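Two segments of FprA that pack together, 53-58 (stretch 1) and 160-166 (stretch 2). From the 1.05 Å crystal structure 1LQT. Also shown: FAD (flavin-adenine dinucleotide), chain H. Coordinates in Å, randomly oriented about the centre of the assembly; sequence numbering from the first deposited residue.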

# COMPACT_ATOMS: atom_id res chain seq x y z
N VAL A 53 -3.59 -4.27 2.69
CA VAL A 53 -4.70 -5.11 2.35
C VAL A 53 -5.75 -4.98 3.45
O VAL A 53 -5.45 -5.06 4.65
N ALA A 54 -7.00 -4.78 3.05
CA ALA A 54 -8.05 -4.50 3.99
C ALA A 54 -8.31 -5.67 4.94
O ALA A 54 -8.13 -6.82 4.57
N PRO A 55 -8.78 -5.36 6.14
CA PRO A 55 -9.03 -6.44 7.12
C PRO A 55 -10.16 -7.39 6.70
O PRO A 55 -10.23 -8.49 7.20
N ASP A 56 -11.04 -6.93 5.82
CA ASP A 56 -12.07 -7.79 5.24
C ASP A 56 -11.62 -8.46 3.95
O ASP A 56 -12.43 -9.05 3.24
N HIS A 57 -10.31 -8.42 3.67
CA HIS A 57 -9.72 -9.13 2.53
C HIS A 57 -8.65 -10.14 3.04
O HIS A 57 -7.50 -10.14 2.60
N PRO A 58 -9.00 -11.01 3.98
CA PRO A 58 -7.98 -11.92 4.52
C PRO A 58 -7.42 -12.92 3.53
O PRO A 58 -6.26 -13.36 3.68
N LEU A 160 -12.35 2.10 -2.68
CA LEU A 160 -13.36 1.13 -2.28
C LEU A 160 -13.07 0.58 -0.91
O LEU A 160 -13.99 0.44 -0.12
N ASP A 161 -11.82 0.25 -0.61
CA ASP A 161 -11.48 -0.25 0.72
C ASP A 161 -11.92 0.77 1.78
O ASP A 161 -12.53 0.41 2.79
N VAL A 162 -11.58 2.04 1.58
CA VAL A 162 -11.93 3.06 2.55
C VAL A 162 -13.43 3.10 2.76
O VAL A 162 -13.92 3.13 3.89
N ALA A 163 -14.17 3.11 1.67
CA ALA A 163 -15.62 3.22 1.76
C ALA A 163 -16.21 1.98 2.46
O ALA A 163 -17.11 2.10 3.27
N ARG A 164 -15.69 0.80 2.14
CA ARG A 164 -16.15 -0.42 2.81
C ARG A 164 -15.93 -0.37 4.30
O ARG A 164 -16.79 -0.74 5.08
N ILE A 165 -14.74 0.03 4.71
CA ILE A 165 -14.48 0.05 6.14
C ILE A 165 -15.35 1.06 6.85
O ILE A 165 -15.83 0.80 7.96
N LEU A 166 -15.64 2.18 6.21
CA LEU A 166 -16.50 3.19 6.82
C LEU A 166 -17.95 2.77 6.96
O LEU A 166 -18.65 3.28 7.83

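The contact joins a loop, 53-58, to a helix that runs through all of 160-166 and beyond at each end. A type I turn runs from Ala-54 to His-57, closed by His-57 N to Ala-54 O at 2.8 Å; the CA-to-CB bonds of Ala-54, Asp-56 and His-57 point toward the helix. On the helix, Asp-161, Arg-164 and Ile-165 answer them. About 270 Å² is buried, both sides summed.

The polar contacts centre on Arg-164. Arg-164 points toward the loop with chi angles m, t, m and a chi4 of -69°, and Asp-56 meets it in rotamer p. Two nearly linear hydrogen bonds form a bidentate salt bridge: Arg-164 NE to Asp-56 OD2 at 2.7 Å (169°) and Arg-164 NH2 to Asp-56 OD1 at 2.8 Å (172°). The carboxylate lies at the guanidinium edge, near its plane, as such pairing requires. Asp-161, one helical turn before Arg-164 and in rotamer m, braces the same group: its OD1 accepts from Arg-164 NH1 and from Arg-164 NH2, each at 2.9 Å, with more bent angles of 145° and 143°. The arginine is thus held between an aspartate from each stretch.

The guanidinium also makes face contact. His-57, chi1 -78° (m), brings CE1 to 3.2 Å from Arg-164 NH2; each group lies over one face of the other. His-57 CE1 also comes within 3.4 Å of Asp-161 OD1, which sits oblique to the ring. The imidazole NE2 is hydrogen-bonded elsewhere in the structure.

One apolar pair joins the stretches. Ile-165 leaves its CA sideways, but with both chi angles m its end comes nearer the loop, placing CD1 3.9 Å from Pro-55 CG. Other carbons pack against polar atoms: the same Ile-165 CD1 is 4.0 Å from Asp-56 OD1, and the small Ala-54 side chain has its CB 3.3 Å from Arg-164 NH2 and 3.8 Å from Asp-161 OD2.

Water 1 links the stretches on the flavin side. It accepts from Ala-54 N at 2.9 Å, donates to Asp-161 OD2 at 2.7 Å, and lies 2.8 Å from His-57 ND1, where the direction of the hydrogen bond remains open. FAD borders this region: its C6 is 3.7 Å from Asp-161 OD2, and its O4 is 4.0 Å from His-57 ND1. Val-53, rotamer t, points away from the helix and instead sets CG2 3.6 Å from flavin N5. Leu-160, Val-162, Ala-163 and Leu-166 have side chains out of reach of the loop.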

# COMPACT_ATOMS: atom_id res chain seq x y z
CB VAL A 53 -4.26 -6.58 2.15
CG1 VAL A 53 -5.46 -7.45 1.89
CG2 VAL A 53 -3.25 -6.70 1.02
CB ALA A 54 -9.30 -4.16 3.23
CB PRO A 55 -9.30 -5.68 8.41
CG PRO A 55 -9.80 -4.36 7.96
CD PRO A 55 -8.97 -4.03 6.73
CB ASP A 56 -13.40 -7.05 5.08
CG ASP A 56 -13.33 -5.91 4.10
OD1 ASP A 56 -12.20 -5.42 3.81
OD2 ASP A 56 -14.38 -5.45 3.61
CB HIS A 57 -9.05 -8.15 1.52
CG HIS A 57 -10.02 -7.43 0.63
ND1 HIS A 57 -9.72 -6.24 0.02
CD2 HIS A 57 -11.20 -7.82 0.09
CE1 HIS A 57 -10.73 -5.86 -0.74
NE2 HIS A 57 -11.66 -6.79 -0.69
CB PRO A 58 -8.72 -12.68 5.64
CG PRO A 58 -10.15 -12.66 5.18
CD PRO A 58 -10.32 -11.27 4.61
CB LEU A 160 -13.43 -0.00 -3.28
CG LEU A 160 -13.78 0.38 -4.70
CD1 LEU A 160 -13.84 -0.86 -5.58
CD2 LEU A 160 -15.09 1.14 -4.76
CB ASP A 161 -9.99 -0.49 0.87
CG ASP A 161 -9.46 -1.74 0.20
OD1 ASP A 161 -10.23 -2.53 -0.35
OD2 ASP A 161 -8.23 -1.97 0.27
CB VAL A 162 -11.39 4.41 2.11
CG1 VAL A 162 -11.92 5.54 2.95
CG2 VAL A 162 -9.86 4.43 2.12
CB ALA A 163 -16.19 3.38 0.38
CB ARG A 164 -15.46 -1.67 2.30
CG ARG A 164 -15.86 -2.13 0.95
CD ARG A 164 -15.62 -3.67 0.69
NE ARG A 164 -14.33 -4.06 1.24
CZ ARG A 164 -13.16 -3.66 0.74
NH1 ARG A 164 -13.09 -3.06 -0.43
NH2 ARG A 164 -12.08 -3.90 1.45
CB ILE A 165 -12.97 0.24 6.40
CG1 ILE A 165 -12.17 -0.96 5.81
CG2 ILE A 165 -12.72 0.47 7.84
CD1 ILE A 165 -12.59 -2.30 6.24
CB LEU A 166 -16.44 4.50 6.01
CG LEU A 166 -15.11 5.27 6.10
CD1 LEU A 166 -15.14 6.40 5.06
CD2 LEU A 166 -14.88 5.84 7.50
PA FAD H . 5.30 -2.57 0.40
O1A FAD H . 4.80 -1.22 0.75
O2A FAD H . 4.39 -3.74 0.49
O5B FAD H . 6.56 -2.91 1.32
C5B FAD H . 7.54 -1.89 1.58
C4B FAD H . 8.24 -2.30 2.88
O4B FAD H . 9.40 -1.48 3.00
C3B FAD H . 7.40 -2.07 4.14
O3B FAD H . 7.40 -3.19 5.00
C2B FAD H . 8.04 -0.85 4.75
O2B FAD H . 7.86 -0.70 6.14
C1B FAD H . 9.51 -1.04 4.34
N9A FAD H . 10.31 0.17 4.36
C8A FAD H . 9.97 1.38 3.81
N7A FAD H . 10.92 2.29 3.98
C5A FAD H . 11.90 1.65 4.71
C6A FAD H . 13.13 2.09 5.20
N6A FAD H . 13.61 3.31 4.99
N1A FAD H . 13.88 1.19 5.89
C2A FAD H . 13.42 -0.08 6.06
N3A FAD H . 12.26 -0.57 5.61
C4A FAD H . 11.53 0.33 4.94
N1 FAD H . -2.76 -6.11 -3.78
C2 FAD H . -3.45 -7.27 -3.95
O2 FAD H . -3.05 -8.15 -4.68
N3 FAD H . -4.66 -7.42 -3.28
C4 FAD H . -5.17 -6.52 -2.40
O4 FAD H . -6.24 -6.73 -1.80
C4X FAD H . -4.42 -5.35 -2.19
N5 FAD H . -4.84 -4.40 -1.30
C5X FAD H . -4.12 -3.24 -1.14
C6 FAD H . -4.56 -2.27 -0.27
C7 FAD H . -3.90 -1.06 -0.13
C7M FAD H . -4.41 -0.04 0.85
C8 FAD H . -2.74 -0.84 -0.88
C8M FAD H . -2.01 0.46 -0.79
C9 FAD H . -2.27 -1.83 -1.75
C9A FAD H . -2.95 -3.03 -1.90
N10 FAD H . -2.51 -4.02 -2.78
C10 FAD H . -3.22 -5.19 -2.91
C1' FAD H . -1.24 -3.87 -3.56
C2' FAD H . -0.04 -4.39 -2.78
O2' FAD H . -0.12 -3.89 -1.47
C3' FAD H . 1.26 -3.93 -3.46
O3' FAD H . 1.36 -4.46 -4.77
C4' FAD H . 2.55 -4.40 -2.79
O4' FAD H . 2.41 -4.46 -1.37
C5' FAD H . 3.71 -3.47 -3.15
O5' FAD H . 4.88 -4.12 -2.65
P FAD H . 6.24 -3.38 -2.29
O1P FAD H . 7.14 -4.47 -1.85
O2P FAD H . 6.73 -2.48 -3.38
O3P FAD H . 5.91 -2.40 -1.09
O HOH W 1 -7.48 -4.59 0.16